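Local structure of ribonuclease J (Methanolobus psychrophilus R15, 5HAB) at residues 263-268 / 343-348; 287-292 / 315-320; 370-375 / 403-408. The protein probably degrades RNA from its 5' end, as a metal-dependent exoribonuclease of the beta-CASP group of metallo-beta-lactamase enzymes. The protein carries 1 engineered substitution. All blocks are in the same frame, centred on the assembly; numbering follows the deposited sequence.

Contact 1 (263-268 / 343-348); sequences IVTTFA and TGHQGE. With nucleotides of chain D.
E348 OE2 accepts a 2.6 Å bond from O2' of A3 of chain D while lying over the face of the H345 imidazole, 4.2 Å above its plane. H345, its CG between backbone N and carbonyl carbon (chi1 52°), sends this ring across the end of strand 262-266, with CD2 3.1 Å from T266 O. The F267 ring meets the imidazole obliquely, planes at 68° and CE1 3.2 Å from H345 CE1. At the ND1 edge of the ring Q346 NE2 donates to H345 ND1 (3.0 Å), in the ring plane, which fixes the ring's rotation. The bend itself is a type I turn, G344 to G347, following strand 338-342 of the parallel beta-CASP sheet, at the C-terminal ends of the strands, where the RNA lies. T265 OG1 is hydrogen-bonded to M342 O; it also meets H345 CB and lies 3.2 Å from H345 N, at an angle too poor for a second bond. O2' of A2 of chain D sits at the edges of both rings, 3.0 Å from F267 CD1, while A268 CB and T343 CG2 both touch OP1 of A4 of chain D.

Contact 2 (287-292 / 315-320); sequences IPVLLG and EIYGSR. With SO4 (sulfate ion), chain J.
E315 packs its CB against V289 CB, 4.1 Å away, on the sheet face that also carries L291 and Y317. From there the chain leaves with CG beside the backbone N (chi1 -54°) and runs on extended, so the carboxylate stands out from the sheet face, on the I287 side. OE1 lies 3.8 Å from I287 CG2 and is paired with K329 NZ in a salt bridge. OE2 takes the phenol of Y317 near the ring plane; the modelled separation from Y317 OH is shorter than can be trusted. V289 CG2 touches the edge of the Y317 ring at CE2 (3.9 Å). On the opposite face L290 CD2 meets I316 CD1 at 4.2 Å. The backbones are joined in parallel register: E315 N to P288 O (3.2 Å), L290 N to E315 O (2.6 Å), then Y317 N to L290 O and G292 N to Y317 O. Beyond G318, S319 occupies the N-cap position of helix 320-331, and R320 N points almost straight (173°) at sulfate O4, 3.3 Å away, an ion also held by R293. Strand 315-317 is an outermost strand of the sheet, linked to 287-291 by a beta-alpha-beta crossover through helix 293-304; helix 320-331 packs on V289 and L291, helix 271-283 on P288 and L290.

Contact 3 (370-375 / 403-408); sequences RIIFSA and DNVHVS. With nucleotides of chain D.
With OG anti to the backbone N (chi1 -165°), the S374 hydroxyl is carried onto V405 O and donates to it at 2.9 Å, approaching in line with the carbonyl bond. A similar torsion in H406 (chi1 170°) lays its CB and CG over A375, with CB 3.7 Å from A375 N, and aims the imidazole beyond the end of the strand. F373 O serves two backbone amides: V405 N comes in the carbonyl plane at 3.3 Å, and A375 N makes a weaker bond within its own segment. S374 and V405 each stand at the centre of an inverse gamma turn, so both chains kink where they touch. This is the C-terminal end of strand 370-374 in the parallel beta-CASP sheet, facing the loop that follows the outermost strand 400-402. A1 of chain D, bound here, carries a 5'-terminal monophosphate, consistent with the 5'-phosphate pocket of RNase J enzymes. I372 CG2 and V405 CG2 close the apolar side at 4.1 Å, with L248 of helix 241-253 against both residues. D403 OD1, near F373 CB, is salt-bridged to R387, and the backbone N of D403 bonds to N235 of the second subunit. The imidazole of H406 is held between R273 NH2, which donates to ND1, and the RNA: NE2 donates to OP3 of A1 of chain D at 2.8 Å, the oxygen lying at the ring edge. S408 OG, which also bonds to H410 N, donates to OP2 of the same phosphate at 2.6 Å.

How the contacts relate
All three contacts reach one six-stranded parallel sheet of the beta-CASP domain. Along the chain contact 2 is nested inside the loop closed by contact 1, and contact 3 follows. Contacts 1 and 3 have centres about 9 Å apart and share neighbouring strands 262-266 and 370-374, with T266 OG1 bonded to S374 O; R387 of helix 381-396 reaches both H345 O and D403. Contact 2 builds the other flank, its centre about 13 Å from contact 1, where T343 packs on L291 and G292, and about 20 Å from contact 3. Between them contacts 1 and 3 line the path of A1 to A4 of chain D, bonding to A1 and A3.

Contact 1 (263-268 / 343-348)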
loop_
_atom_site.group_PDB
_atom_site.type_symbol
_atom_site.label_atom_id
_atom_site.label_comp_id
_atom_site.label_asym_id
_atom_site.label_seq_id
_atom_site.Cartn_x
_atom_site.Cartn_y
_atom_site.Cartn_z
ATOM N N ILE B 263 27.832 3.790 13.005
ATOM C CA ILE B 263 27.337 5.153 13.156
ATOM C C ILE B 263 25.889 5.091 13.612
ATOM O O ILE B 263 25.095 4.361 13.025
ATOM C CB ILE B 263 27.450 5.943 11.840
ATOM C CG1 ILE B 263 28.912 6.172 11.467
ATOM C CG2 ILE B 263 26.702 7.267 11.947
ATOM C CD1 ILE B 263 29.087 6.857 10.135
ATOM N N VAL B 264 25.533 5.845 14.647
ATOM C CA VAL B 264 24.132 5.917 15.056
ATOM C C VAL B 264 23.578 7.313 14.780
ATOM O O VAL B 264 24.250 8.313 15.023
ATOM C CB VAL B 264 23.957 5.544 16.536
ATOM C CG1 VAL B 264 22.476 5.449 16.889
ATOM C CG2 VAL B 264 24.665 4.237 16.841
ATOM N N THR B 265 22.353 7.377 14.267
ATOM C CA THR B 265 21.694 8.662 14.053
ATOM C C THR B 265 20.272 8.654 14.616
ATOM O O THR B 265 19.556 7.656 14.520
ATOM C CB THR B 265 21.659 9.040 12.562
ATOM O OG1 THR B 265 21.001 10.304 12.401
ATOM C CG2 THR B 265 20.930 7.975 11.747
ATOM N N THR B 266 19.875 9.773 15.213
ATOM C CA THR B 266 18.565 9.887 15.845
ATOM C C THR B 266 18.178 11.350 16.063
ATOM O O THR B 266 18.930 12.264 15.712
ATOM C CB THR B 266 18.534 9.148 17.200
ATOM O OG1 THR B 266 17.216 9.212 17.759
ATOM C CG2 THR B 266 19.519 9.775 18.172
ATOM N N PHE B 267 16.991 11.562 16.628
ATOM C CA PHE B 267 16.516 12.902 16.952
ATOM C C PHE B 267 17.402 13.519 18.025
ATOM O O PHE B 267 17.549 12.952 19.105
ATOM C CB PHE B 267 15.067 12.866 17.449
ATOM C CG PHE B 267 14.123 12.125 16.545
ATOM C CD1 PHE B 267 13.630 12.723 15.401
ATOM C CD2 PHE B 267 13.728 10.832 16.843
ATOM C CE1 PHE B 267 12.754 12.050 14.569
ATOM C CE2 PHE B 267 12.854 10.149 16.013
ATOM C CZ PHE B 267 12.368 10.761 14.873
ATOM N N ALA B 268 17.971 14.684 17.744
ATOM C CA ALA B 268 18.787 15.373 18.738
ATOM C C ALA B 268 17.963 15.680 19.988
ATOM O O ALA B 268 18.493 15.720 21.096
ATOM C CB ALA B 268 19.374 16.645 18.158
ATOM N N THR B 343 23.588 13.667 13.828
ATOM C CA THR B 343 22.299 14.083 13.288
ATOM C C THR B 343 22.197 13.739 11.809
ATOM O O THR B 343 23.207 13.477 11.157
ATOM C CB THR B 343 22.062 15.584 13.495
ATOM O OG1 THR B 343 23.083 16.330 12.825
ATOM C CG2 THR B 343 22.098 15.910 14.977
ATOM N N GLY B 344 20.973 13.737 11.284
ATOM C CA GLY B 344 20.761 13.535 9.861
ATOM C C GLY B 344 19.950 12.316 9.457
ATOM O O GLY B 344 20.048 11.847 8.322
ATOM N N HIS B 345 19.120 11.825 10.372
ATOM C CA HIS B 345 18.335 10.616 10.137
ATOM C C HIS B 345 17.278 10.785 9.045
ATOM O O HIS B 345 16.794 9.799 8.497
ATOM C CB HIS B 345 17.655 10.171 11.430
ATOM C CG HIS B 345 16.874 11.256 12.098
ATOM N ND1 HIS B 345 15.574 11.555 11.753
ATOM C CD2 HIS B 345 17.212 12.125 13.079
ATOM C CE1 HIS B 345 15.143 12.558 12.496
ATOM N NE2 HIS B 345 16.116 12.920 13.312
ATOM N N GLN B 346 16.913 12.022 8.730
ATOM C CA GLN B 346 15.951 12.265 7.657
ATOM C C GLN B 346 16.658 12.692 6.378
ATOM O O GLN B 346 16.023 13.149 5.424
ATOM C CB GLN B 346 14.922 13.316 8.074
ATOM C CG GLN B 346 14.067 12.884 9.243
ATOM C CD GLN B 346 13.370 11.561 8.981
ATOM O OE1 GLN B 346 12.828 11.338 7.898
ATOM N NE2 GLN B 346 13.383 10.674 9.972
ATOM N N GLY B 347 17.978 12.532 6.362
ATOM C CA GLY B 347 18.777 12.914 5.216
ATOM C C GLY B 347 18.776 14.411 4.983
ATOM O O GLY B 347 18.837 14.864 3.840
ATOM N N GLU B 348 18.693 15.175 6.072
ATOM C CA GLU B 348 18.746 16.630 6.005
ATOM C C GLU B 348 20.015 17.065 5.286
ATOM O O GLU B 348 21.113 16.648 5.658
ATOM C CB GLU B 348 18.708 17.251 7.407
ATOM C CG GLU B 348 17.488 16.910 8.260
ATOM C CD GLU B 348 17.610 15.567 8.962
ATOM O OE1 GLU B 348 18.257 14.656 8.406
ATOM O OE2 GLU B 348 17.085 15.430 10.086
ATOM P P A D 4 17.872 18.092 14.223
ATOM O OP1 A D 4 18.589 16.822 14.515
ATOM O OP2 A D 4 17.707 19.104 15.297
ATOM O "O5'" A D 4 18.571 18.801 12.978
ATOM C "C5'" A D 4 19.731 18.243 12.380
ATOM C "C4'" A D 4 20.052 18.892 11.058
ATOM O "O4'" A D 4 18.875 19.536 10.508
ATOM C "C3'" A D 4 21.093 20.000 11.092
ATOM O "O3'" A D 4 22.417 19.490 11.152
ATOM C "C2'" A D 4 20.786 20.780 9.815
ATOM O "O2'" A D 4 21.350 20.140 8.679
ATOM C "C1'" A D 4 19.259 20.656 9.737
ATOM N N9 A D 4 18.554 21.855 10.236
ATOM C C8 A D 4 18.011 22.070 11.481
ATOM N N7 A D 4 17.438 23.243 11.616
ATOM C C5 A D 4 17.611 23.845 10.377
ATOM C C6 A D 4 17.230 25.102 9.868
ATOM N N6 A D 4 16.568 26.021 10.576
ATOM N N1 A D 4 17.558 25.390 8.587
ATOM C C2 A D 4 18.222 24.472 7.874
ATOM N N3 A D 4 18.633 23.260 8.240
ATOM C C4 A D 4 18.295 23.002 9.518
ATOM P P A D 2 7.000 15.240 15.855
ATOM O OP1 A D 2 6.129 14.773 16.965
ATOM O OP2 A D 2 7.018 16.676 15.480
ATOM O "O5'" A D 2 8.488 14.775 16.194
ATOM C "C5'" A D 2 9.562 15.707 16.183
ATOM C "C4'" A D 2 10.664 15.288 15.242
ATOM O "O4'" A D 2 10.099 14.633 14.077
ATOM C "C3'" A D 2 11.506 16.421 14.671
ATOM O "O3'" A D 2 12.537 16.834 15.552
ATOM C "C2'" A D 2 12.018 15.844 13.356
ATOM O "O2'" A D 2 13.155 15.023 13.570
ATOM C "C1'" A D 2 10.846 14.959 12.926
ATOM N N9 A D 2 9.950 15.618 11.955
ATOM C C8 A D 2 8.617 15.904 12.122
ATOM N N7 A D 2 8.058 16.471 11.081
ATOM C C5 A D 2 9.090 16.552 10.157
ATOM C C6 A D 2 9.141 17.059 8.847
ATOM N N6 A D 2 8.090 17.599 8.221
ATOM N N1 A D 2 10.326 16.991 8.197
ATOM C C2 A D 2 11.377 16.449 8.830
ATOM N N3 A D 2 11.452 15.939 10.058
ATOM C C4 A D 2 10.260 16.018 10.675
ATOM P P A D 3 12.453 18.253 16.301
ATOM O OP1 A D 3 13.595 18.349 17.247
ATOM O OP2 A D 3 11.070 18.430 16.808
ATOM O "O5'" A D 3 12.673 19.314 15.130
ATOM C "C5'" A D 3 13.965 19.552 14.585
ATOM C "C4'" A D 3 14.223 18.701 13.366
ATOM O "O4'" A D 3 13.523 19.234 12.212
ATOM C "C3'" A D 3 15.668 18.608 12.908
ATOM O "O3'" A D 3 16.420 17.684 13.672
ATOM C "C2'" A D 3 15.532 18.213 11.441
ATOM O "O2'" A D 3 15.295 16.817 11.319
ATOM C "C1'" A D 3 14.255 18.956 11.036
ATOM N N9 A D 3 14.530 20.213 10.309
ATOM C C8 A D 3 14.612 21.500 10.784
ATOM N N7 A D 3 14.867 22.390 9.852
ATOM C C5 A D 3 14.957 21.640 8.685
ATOM C C6 A D 3 15.210 21.985 7.341
ATOM N N6 A D 3 15.428 23.234 6.919
ATOM N N1 A D 3 15.230 20.987 6.428
ATOM C C2 A D 3 15.012 19.732 6.840
ATOM N N3 A D 3 14.764 19.285 8.068
ATOM C C4 A D 3 14.751 20.299 8.954
#

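Contact 2 (287-292 / 315-320)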
loop_
_atom_site.group_PDB
_atom_site.type_symbol
_atom_site.label_atom_id
_atom_site.label_comp_id
_atom_site.label_asym_id
_atom_site.label_seq_id
_atom_site.Cartn_x
_atom_site.Cartn_y
_atom_site.Cartn_z
ATOM N N ILE B 287 34.192 4.838 22.262
ATOM C CA ILE B 287 34.089 6.191 22.790
ATOM C C ILE B 287 32.907 6.903 22.150
ATOM O O ILE B 287 32.890 7.125 20.938
ATOM C CB ILE B 287 35.387 6.985 22.549
ATOM C CG1 ILE B 287 36.535 6.414 23.382
ATOM C CG2 ILE B 287 35.177 8.462 22.849
ATOM C CD1 ILE B 287 37.863 7.091 23.124
ATOM N N PRO B 288 31.911 7.269 22.969
ATOM C CA PRO B 288 30.730 7.970 22.461
ATOM C C PRO B 288 31.049 9.414 22.096
ATOM O O PRO B 288 31.331 10.226 22.973
ATOM C CB PRO B 288 29.746 7.893 23.633
ATOM C CG PRO B 288 30.606 7.759 24.839
ATOM C CD PRO B 288 31.811 6.976 24.409
ATOM N N VAL B 289 31.003 9.720 20.805
ATOM C CA VAL B 289 31.266 11.068 20.325
ATOM C C VAL B 289 30.030 11.634 19.623
ATOM O O VAL B 289 29.563 11.091 18.623
ATOM C CB VAL B 289 32.513 11.097 19.410
ATOM C CG1 VAL B 289 32.572 9.852 18.543
ATOM C CG2 VAL B 289 32.535 12.361 18.563
ATOM N N LEU B 290 29.487 12.712 20.178
ATOM C CA LEU B 290 28.300 13.362 19.630
ATOM C C LEU B 290 28.667 14.435 18.603
ATOM O O LEU B 290 29.441 15.342 18.900
ATOM C CB LEU B 290 27.474 13.978 20.762
ATOM C CG LEU B 290 26.484 13.104 21.544
ATOM C CD1 LEU B 290 27.094 11.787 21.991
ATOM C CD2 LEU B 290 25.985 13.871 22.754
ATOM N N LEU B 291 28.105 14.337 17.401
ATOM C CA LEU B 291 28.436 15.266 16.322
ATOM C C LEU B 291 27.203 15.991 15.795
ATOM O O LEU B 291 26.120 15.414 15.706
ATOM C CB LEU B 291 29.132 14.544 15.164
ATOM C CG LEU B 291 30.451 13.819 15.431
ATOM C CD1 LEU B 291 30.208 12.370 15.796
ATOM C CD2 LEU B 291 31.362 13.917 14.222
ATOM N N GLY B 292 27.380 17.261 15.445
ATOM C CA GLY B 292 26.293 18.080 14.940
ATOM C C GLY B 292 25.928 19.189 15.905
ATOM O O GLY B 292 25.952 18.991 17.120
ATOM N N GLU B 315 32.472 13.007 23.971
ATOM C CA GLU B 315 32.978 14.124 23.185
ATOM C C GLU B 315 31.843 14.771 22.403
ATOM O O GLU B 315 31.012 14.083 21.815
ATOM C CB GLU B 315 34.093 13.665 22.239
ATOM C CG GLU B 315 35.244 12.936 22.931
ATOM C CD GLU B 315 36.379 12.579 21.981
ATOM O OE1 GLU B 315 37.127 11.622 22.277
ATOM O OE2 GLU B 315 36.527 13.258 20.942
ATOM N N ILE B 316 31.809 16.099 22.406
ATOM C CA ILE B 316 30.753 16.837 21.728
ATOM C C ILE B 316 31.385 17.879 20.817
ATOM O O ILE B 316 32.268 18.625 21.234
ATOM C CB ILE B 316 29.786 17.482 22.741
ATOM C CG1 ILE B 316 29.275 16.427 23.724
ATOM C CG2 ILE B 316 28.618 18.143 22.024
ATOM C CD1 ILE B 316 28.210 16.925 24.666
ATOM N N TYR B 317 30.933 17.922 19.568
ATOM C CA TYR B 317 31.478 18.851 18.583
ATOM C C TYR B 317 30.367 19.489 17.763
ATOM O O TYR B 317 29.530 18.791 17.188
ATOM C CB TYR B 317 32.469 18.139 17.659
ATOM C CG TYR B 317 33.611 17.479 18.395
ATOM C CD1 TYR B 317 34.698 18.222 18.839
ATOM C CD2 TYR B 317 33.602 16.116 18.650
ATOM C CE1 TYR B 317 35.743 17.621 19.517
ATOM C CE2 TYR B 317 34.641 15.507 19.324
ATOM C CZ TYR B 317 35.708 16.263 19.756
ATOM O OH TYR B 317 36.743 15.656 20.428
ATOM N N GLY B 318 30.361 20.816 17.716
ATOM C CA GLY B 318 29.319 21.543 17.021
ATOM C C GLY B 318 29.745 22.191 15.718
ATOM O O GLY B 318 28.931 22.353 14.811
ATOM N N SER B 319 31.018 22.559 15.615
ATOM C CA SER B 319 31.504 23.260 14.428
ATOM C C SER B 319 32.005 22.305 13.350
ATOM O O SER B 319 32.475 21.208 13.650
ATOM C CB SER B 319 32.617 24.241 14.807
ATOM O OG SER B 319 33.657 23.588 15.508
ATOM N N ARG B 320 31.907 22.743 12.096
ATOM C CA ARG B 320 32.224 21.905 10.942
ATOM C C ARG B 320 33.654 21.379 10.992
ATOM O O ARG B 320 33.914 20.239 10.614
ATOM C CB ARG B 320 32.005 22.673 9.638
ATOM C CG ARG B 320 32.311 21.850 8.392
ATOM C CD ARG B 320 32.354 22.704 7.137
ATOM N NE ARG B 320 33.377 23.743 7.220
ATOM C CZ ARG B 320 34.669 23.547 6.972
ATOM N NH1 ARG B 320 35.526 24.554 7.074
ATOM N NH2 ARG B 320 35.107 22.343 6.624
HETATM S S SO4 J . 29.477 26.204 11.508
HETATM O O1 SO4 J . 28.988 25.381 10.405
HETATM O O2 SO4 J . 28.619 26.016 12.675
HETATM O O3 SO4 J . 29.455 27.609 11.107
HETATM O O4 SO4 J . 30.847 25.816 11.835
#

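Contact 3 (370-375 / 403-408)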
loop_
_atom_site.group_PDB
_atom_site.type_symbol
_atom_site.label_atom_id
_atom_site.label_comp_id
_atom_site.label_asym_id
_atom_site.label_seq_id
_atom_site.Cartn_x
_atom_site.Cartn_y
_atom_site.Cartn_z
ATOM N N ARG B 370 28.142 -0.334 9.609
ATOM C CA ARG B 370 26.754 -0.389 10.040
ATOM C C ARG B 370 26.195 0.991 10.454
ATOM O O ARG B 370 26.728 1.668 11.338
ATOM C CB ARG B 370 26.631 -1.424 11.168
ATOM C CG ARG B 370 26.734 -2.886 10.682
ATOM C CD ARG B 370 27.361 -3.784 11.748
ATOM N NE ARG B 370 26.903 -3.382 13.066
ATOM C CZ ARG B 370 25.966 -4.025 13.758
ATOM N NH1 ARG B 370 25.395 -5.121 13.257
ATOM N NH2 ARG B 370 25.601 -3.578 14.958
ATOM N N ILE B 371 25.129 1.409 9.776
ATOM C CA ILE B 371 24.475 2.679 10.074
ATOM C C ILE B 371 23.092 2.440 10.664
ATOM O O ILE B 371 22.210 1.880 10.011
ATOM C CB ILE B 371 24.422 3.570 8.830
ATOM C CG1 ILE B 371 25.843 3.735 8.288
ATOM C CG2 ILE B 371 23.795 4.916 9.162
ATOM C CD1 ILE B 371 25.952 4.596 7.076
ATOM N N ILE B 372 22.919 2.865 11.911
ATOM C CA ILE B 372 21.698 2.615 12.655
ATOM C C ILE B 372 20.844 3.874 12.752
ATOM O O ILE B 372 21.194 4.830 13.450
ATOM C CB ILE B 372 22.014 2.077 14.062
ATOM C CG1 ILE B 372 22.761 0.745 13.974
ATOM C CG2 ILE B 372 20.739 1.929 14.875
ATOM C CD1 ILE B 372 24.246 0.868 14.211
ATOM N N PHE B 373 19.719 3.859 12.045
ATOM C CA PHE B 373 18.716 4.906 12.138
ATOM C C PHE B 373 17.760 4.598 13.283
ATOM O O PHE B 373 16.838 3.803 13.134
ATOM C CB PHE B 373 17.939 5.033 10.828
ATOM C CG PHE B 373 18.762 5.520 9.675
ATOM C CD1 PHE B 373 19.662 4.677 9.042
ATOM C CD2 PHE B 373 18.620 6.813 9.202
ATOM C CE1 PHE B 373 20.417 5.120 7.975
ATOM C CE2 PHE B 373 19.369 7.263 8.131
ATOM C CZ PHE B 373 20.270 6.416 7.517
ATOM N N SER B 374 17.991 5.218 14.434
ATOM C CA SER B 374 17.076 5.072 15.555
ATOM C C SER B 374 15.948 6.093 15.425
ATOM O O SER B 374 15.818 7.005 16.242
ATOM C CB SER B 374 17.809 5.247 16.874
ATOM O OG SER B 374 17.004 4.781 17.931
ATOM N N ALA B 375 15.151 5.927 14.372
ATOM C CA ALA B 375 14.091 6.862 14.013
ATOM C C ALA B 375 13.266 6.303 12.860
ATOM O O ALA B 375 13.703 5.398 12.145
ATOM C CB ALA B 375 14.673 8.216 13.632
ATOM N N ASP B 403 17.262 0.118 9.928
ATOM C CA ASP B 403 16.244 1.157 9.897
ATOM C C ASP B 403 15.213 0.958 11.002
ATOM O O ASP B 403 15.069 -0.140 11.541
ATOM C CB ASP B 403 15.558 1.162 8.527
ATOM C CG ASP B 403 14.899 2.483 8.202
ATOM O OD1 ASP B 403 14.829 3.359 9.093
ATOM O OD2 ASP B 403 14.455 2.645 7.044
ATOM N N ASN B 404 14.510 2.037 11.333
ATOM C CA ASN B 404 13.333 1.996 12.198
ATOM C C ASN B 404 13.555 1.350 13.571
ATOM O O ASN B 404 12.643 0.737 14.122
ATOM C CB ASN B 404 12.190 1.275 11.478
ATOM C CG ASN B 404 10.829 1.865 11.809
ATOM O OD1 ASN B 404 10.728 2.982 12.326
ATOM N ND2 ASN B 404 9.772 1.118 11.505
ATOM N N VAL B 405 14.755 1.486 14.124
ATOM C CA VAL B 405 15.018 0.976 15.468
ATOM C C VAL B 405 14.439 1.991 16.436
ATOM O O VAL B 405 15.160 2.791 17.028
ATOM C CB VAL B 405 16.516 0.751 15.717
ATOM C CG1 VAL B 405 16.728 -0.006 17.019
ATOM C CG2 VAL B 405 17.143 0.011 14.543
ATOM N N HIS B 406 13.122 1.965 16.586
ATOM C CA HIS B 406 12.424 3.122 17.111
ATOM C C HIS B 406 11.046 2.738 17.609
ATOM O O HIS B 406 10.474 1.731 17.193
ATOM C CB HIS B 406 12.342 4.202 16.019
ATOM C CG HIS B 406 11.450 5.361 16.351
ATOM N ND1 HIS B 406 11.828 6.369 17.211
ATOM C CD2 HIS B 406 10.216 5.694 15.900
ATOM C CE1 HIS B 406 10.855 7.256 17.301
ATOM N NE2 HIS B 406 9.867 6.873 16.513
ATOM N N VAL B 407 10.531 3.540 18.528
ATOM C CA VAL B 407 9.190 3.370 19.042
ATOM C C VAL B 407 8.497 4.736 19.004
ATOM O O VAL B 407 9.129 5.764 19.246
ATOM C CB VAL B 407 9.231 2.758 20.448
ATOM C CG1 VAL B 407 8.160 3.342 21.321
ATOM C CG2 VAL B 407 9.080 1.238 20.363
ATOM N N SER B 408 7.211 4.748 18.664
ATOM C CA SER B 408 6.455 5.995 18.514
ATOM C C SER B 408 6.347 6.816 19.798
ATOM O O SER B 408 6.290 6.269 20.904
ATOM C CB SER B 408 5.043 5.700 18.004
ATOM O OG SER B 408 4.289 6.900 17.920
ATOM O OP3 A D 1 7.605 8.019 15.284
ATOM P P A D 1 6.692 8.986 15.941
ATOM O OP1 A D 1 7.363 9.527 17.150
ATOM O OP2 A D 1 5.361 8.345 16.080
ATOM O "O5'" A D 1 6.465 10.176 14.916
ATOM C "C5'" A D 1 7.558 10.829 14.278
ATOM C "C4'" A D 1 7.131 12.166 13.727
ATOM O "O4'" A D 1 6.302 11.940 12.552
ATOM C "C3'" A D 1 6.294 13.008 14.688
ATOM O "O3'" A D 1 6.603 14.393 14.548
ATOM C "C2'" A D 1 4.861 12.736 14.238
ATOM O "O2'" A D 1 3.951 13.778 14.525
ATOM C "C1'" A D 1 5.026 12.527 12.733
ATOM N N9 A D 1 4.026 11.602 12.185
ATOM C C8 A D 1 3.588 10.441 12.781
ATOM N N7 A D 1 2.678 9.792 12.096
ATOM C C5 A D 1 2.496 10.583 10.968
ATOM C C6 A D 1 1.656 10.439 9.849
ATOM N N6 A D 1 0.817 9.410 9.678
ATOM N N1 A D 1 1.712 11.401 8.898
ATOM C C2 A D 1 2.554 12.431 9.072
ATOM N N3 A D 1 3.393 12.676 10.080
ATOM C C4 A D 1 3.315 11.704 11.009
#